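Long-range contact in pyruvate synthase subunit PorC (Thermotoga maritima MSB8, PDB 2RAA), which catalyses, as the gamma chain of a heterotetramer, the ferredoxin-dependent conversion of pyruvate and coenzyme A to acetyl-CoA and carbon dioxide: residues E21-G26 and D86-I91. Sequence-based numbering, arbitrary orientation.
Sequences EIRWHG and DVVVVI
Asp86 meets Glu21 through both backbone and side chain, an example of a side chain extending the pairing of two parallel strands by one bond at its edge. Glu21 N donates to Asp86 OD2 (2.7 Å), which accepts with its anti lone pair, and Glu21 O accepts from Asp86 N and Val87 N together. An alanine in place of Asp86 would probably leave Glu21 N without this acceptor. Beyond it, Arg23 and His25 each turn both N and O to strand 87-90: N to Val87 O and Val89 O, O to Val89 N and Ile91 N. On one face Arg23 NE donates to His25 NE2 (2.9 Å) near the imidazole plane, while Val88 sets CG2 against Arg23 NH2 and CG1 against His25 CD2 (3.7 Å). On the other face, Val89 sets CG1, anti to its backbone N (chi1 179°), against Trp24 CE3 (3.6 Å), with CB over the rim of one indole face, and CG2 against Ile22 CG2 (3.9 Å). Two central strands are thus joined by backbone bonds that become straighter beyond the shared Glu21 O, with an arginine-histidine pair set among valines on one face and a largely apolar interface with helices 32-45 and 150-161 on the other.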
ATOM      1  N   GLU A  21      -6.274 -10.158  -3.544  1.00 52.28           N
ATOM      2  CA  GLU A  21      -4.912 -10.272  -3.130  1.00 54.28           C
ATOM      3  C   GLU A  21      -4.011  -9.091  -3.475  1.00 52.13           C
ATOM      4  O   GLU A  21      -4.018  -8.628  -4.587  1.00 54.04           O
ATOM      5  CB  GLU A  21      -4.365 -11.517  -3.778  1.00 55.60           C
ATOM      6  CG  GLU A  21      -3.016 -11.882  -3.239  1.00 66.17           C
ATOM      7  CD  GLU A  21      -2.437 -13.078  -3.931  1.00 83.50           C
ATOM      8  OE1 GLU A  21      -3.198 -14.064  -4.160  1.00 86.79           O
ATOM      9  OE2 GLU A  21      -1.223 -12.997  -4.248  1.00 92.05           O
ATOM     10  N   ILE A  22      -3.168  -8.697  -2.519  1.00 49.63           N
ATOM     11  CA  ILE A  22      -2.300  -7.550  -2.629  1.00 45.92           C
ATOM     12  C   ILE A  22      -0.866  -7.915  -2.227  1.00 47.06           C
ATOM     13  O   ILE A  22      -0.661  -8.544  -1.214  1.00 46.53           O
ATOM     14  CB  ILE A  22      -2.762  -6.479  -1.651  1.00 46.80           C
ATOM     15  CG1 ILE A  22      -4.231  -6.081  -1.963  1.00 47.73           C
ATOM     16  CG2 ILE A  22      -1.813  -5.279  -1.725  1.00 39.64           C
ATOM     17  CD1 ILE A  22      -5.004  -5.604  -0.763  1.00 52.07           C
ATOM     18  N   ARG A  23       0.125  -7.527  -3.013  1.00 46.87           N
ATOM     19  CA  ARG A  23       1.512  -7.860  -2.689  1.00 49.06           C
ATOM     20  C   ARG A  23       2.283  -6.566  -2.591  1.00 46.98           C
ATOM     21  O   ARG A  23       2.235  -5.756  -3.487  1.00 46.24           O
ATOM     22  CB  ARG A  23       2.139  -8.741  -3.754  1.00 51.29           C
ATOM     23  CG  ARG A  23       3.586  -9.154  -3.439  1.00 50.66           C
ATOM     24  CD  ARG A  23       4.076 -10.123  -4.506  1.00 56.70           C
ATOM     25  NE  ARG A  23       4.304  -9.448  -5.769  1.00 51.66           N
ATOM     26  CZ  ARG A  23       4.347 -10.043  -6.951  1.00 51.55           C
ATOM     27  NH1 ARG A  23       4.130 -11.349  -7.088  1.00 58.25           N
ATOM     28  NH2 ARG A  23       4.581  -9.303  -8.012  1.00 56.58           N
ATOM     29  N   TRP A  24       2.982  -6.388  -1.489  1.00 45.77           N
ATOM     30  CA  TRP A  24       3.659  -5.132  -1.210  1.00 46.22           C
ATOM     31  C   TRP A  24       5.109  -5.327  -1.392  1.00 48.24           C
ATOM     32  O   TRP A  24       5.612  -6.388  -1.010  1.00 49.23           O
ATOM     33  CB  TRP A  24       3.530  -4.749   0.267  1.00 45.54           C
ATOM     34  CG  TRP A  24       2.182  -4.545   0.733  1.00 46.30           C
ATOM     35  CD1 TRP A  24       1.261  -5.502   0.941  1.00 47.24           C
ATOM     36  CD2 TRP A  24       1.586  -3.299   1.146  1.00 44.83           C
ATOM     37  NE1 TRP A  24       0.114  -4.947   1.440  1.00 40.03           N
ATOM     38  CE2 TRP A  24       0.270  -3.590   1.537  1.00 48.29           C
ATOM     39  CE3 TRP A  24       2.027  -1.972   1.176  1.00 44.72           C
ATOM     40  CZ2 TRP A  24      -0.621  -2.603   1.969  1.00 42.98           C
ATOM     41  CZ3 TRP A  24       1.154  -0.981   1.605  1.00 52.22           C
ATOM     42  CH2 TRP A  24      -0.158  -1.294   1.988  1.00 47.63           C
ATOM     43  N   HIS A  25       5.796  -4.279  -1.860  1.00 47.98           N
ATOM     44  CA  HIS A  25       7.253  -4.290  -1.981  1.00 47.87           C
ATOM     45  C   HIS A  25       7.798  -3.025  -1.349  1.00 49.79           C
ATOM     46  O   HIS A  25       7.410  -1.926  -1.700  1.00 48.36           O
ATOM     47  CB  HIS A  25       7.682  -4.367  -3.425  1.00 46.35           C
ATOM     48  CG  HIS A  25       7.216  -5.606  -4.108  1.00 48.80           C
ATOM     49  ND1 HIS A  25       8.028  -6.706  -4.285  1.00 46.77           N
ATOM     50  CD2 HIS A  25       6.010  -5.931  -4.632  1.00 50.72           C
ATOM     51  CE1 HIS A  25       7.342  -7.652  -4.906  1.00 54.79           C
ATOM     52  NE2 HIS A  25       6.114  -7.211  -5.121  1.00 53.27           N
ATOM     53  N   GLY A  26       8.684  -3.214  -0.391  1.00 50.76           N
ATOM     54  CA  GLY A  26       9.324  -2.136   0.304  1.00 53.56           C
ATOM     55  C   GLY A  26      10.616  -2.704   0.847  1.00 54.14           C
ATOM     56  O   GLY A  26      10.919  -3.874   0.627  1.00 53.98           O
ATOM     57  N   ASP A  86      -3.765  -9.215  -7.259  1.00 49.65           N
ATOM     58  CA  ASP A  86      -4.692  -8.300  -7.905  1.00 48.00           C
ATOM     59  C   ASP A  86      -4.108  -6.896  -7.921  1.00 47.87           C
ATOM     60  O   ASP A  86      -4.465  -6.096  -8.795  1.00 46.52           O
ATOM     61  CB  ASP A  86      -6.021  -8.300  -7.152  1.00 49.73           C
ATOM     62  CG  ASP A  86      -6.745  -9.658  -7.243  1.00 53.53           C
ATOM     63  OD1 ASP A  86      -7.090 -10.069  -8.369  1.00 64.65           O
ATOM     64  OD2 ASP A  86      -6.982 -10.303  -6.193  1.00 51.97           O
ATOM     65  N   VAL A  87      -3.190  -6.622  -6.982  1.00 40.62           N
ATOM     66  CA  VAL A  87      -2.568  -5.306  -6.862  1.00 43.71           C
ATOM     67  C   VAL A  87      -1.181  -5.472  -6.338  1.00 42.37           C
ATOM     68  O   VAL A  87      -0.964  -6.265  -5.448  1.00 42.37           O
ATOM     69  CB  VAL A  87      -3.310  -4.384  -5.824  1.00 43.64           C
ATOM     70  CG1 VAL A  87      -2.637  -3.021  -5.689  1.00 40.22           C
ATOM     71  CG2 VAL A  87      -4.799  -4.191  -6.236  1.00 44.72           C
ATOM     72  N   VAL A  88      -0.246  -4.722  -6.905  1.00 48.53           N
ATOM     73  CA  VAL A  88       1.152  -4.697  -6.460  1.00 46.96           C
ATOM     74  C   VAL A  88       1.384  -3.283  -6.013  1.00 48.82           C
ATOM     75  O   VAL A  88       1.031  -2.351  -6.724  1.00 49.85           O
ATOM     76  CB  VAL A  88       2.156  -5.125  -7.595  1.00 47.15           C
ATOM     77  CG1 VAL A  88       3.580  -4.848  -7.200  1.00 39.93           C
ATOM     78  CG2 VAL A  88       1.988  -6.634  -7.926  1.00 43.48           C
ATOM     79  N   VAL A  89       1.971  -3.141  -4.824  1.00 50.02           N
ATOM     80  CA  VAL A  89       2.163  -1.863  -4.163  1.00 47.54           C
ATOM     81  C   VAL A  89       3.646  -1.720  -3.921  1.00 46.35           C
ATOM     82  O   VAL A  89       4.248  -2.563  -3.286  1.00 45.87           O
ATOM     83  CB  VAL A  89       1.435  -1.808  -2.799  1.00 49.85           C
ATOM     84  CG1 VAL A  89       1.671  -0.496  -2.112  1.00 41.42           C
ATOM     85  CG2 VAL A  89      -0.047  -2.059  -2.965  1.00 43.36           C
ATOM     86  N   VAL A  90       4.249  -0.676  -4.466  1.00 48.22           N
ATOM     87  CA  VAL A  90       5.690  -0.493  -4.361  1.00 48.25           C
ATOM     88  C   VAL A  90       5.912   0.813  -3.619  1.00 48.35           C
ATOM     89  O   VAL A  90       5.713   1.879  -4.152  1.00 47.76           O
ATOM     90  CB  VAL A  90       6.358  -0.516  -5.767  1.00 47.23           C
ATOM     91  CG1 VAL A  90       7.830  -0.175  -5.685  1.00 46.95           C
ATOM     92  CG2 VAL A  90       6.163  -1.897  -6.412  1.00 47.63           C
ATOM     93  N   ILE A  91       6.323   0.720  -2.369  1.00 51.48           N
ATOM     94  CA  ILE A  91       6.429   1.896  -1.549  1.00 51.22           C
ATOM     95  C   ILE A  91       7.797   2.547  -1.646  1.00 51.65           C
ATOM     96  O   ILE A  91       8.025   3.588  -0.994  1.00 49.24           O
ATOM     97  CB  ILE A  91       6.034   1.615  -0.053  1.00 52.98           C
ATOM     98  CG1 ILE A  91       7.062   0.766   0.679  1.00 55.38           C
ATOM     99  CG2 ILE A  91       4.653   0.967   0.027  1.00 50.42           C
ATOM    100  CD1 ILE A  91       6.764   0.658   2.142  1.00 49.09           C
TER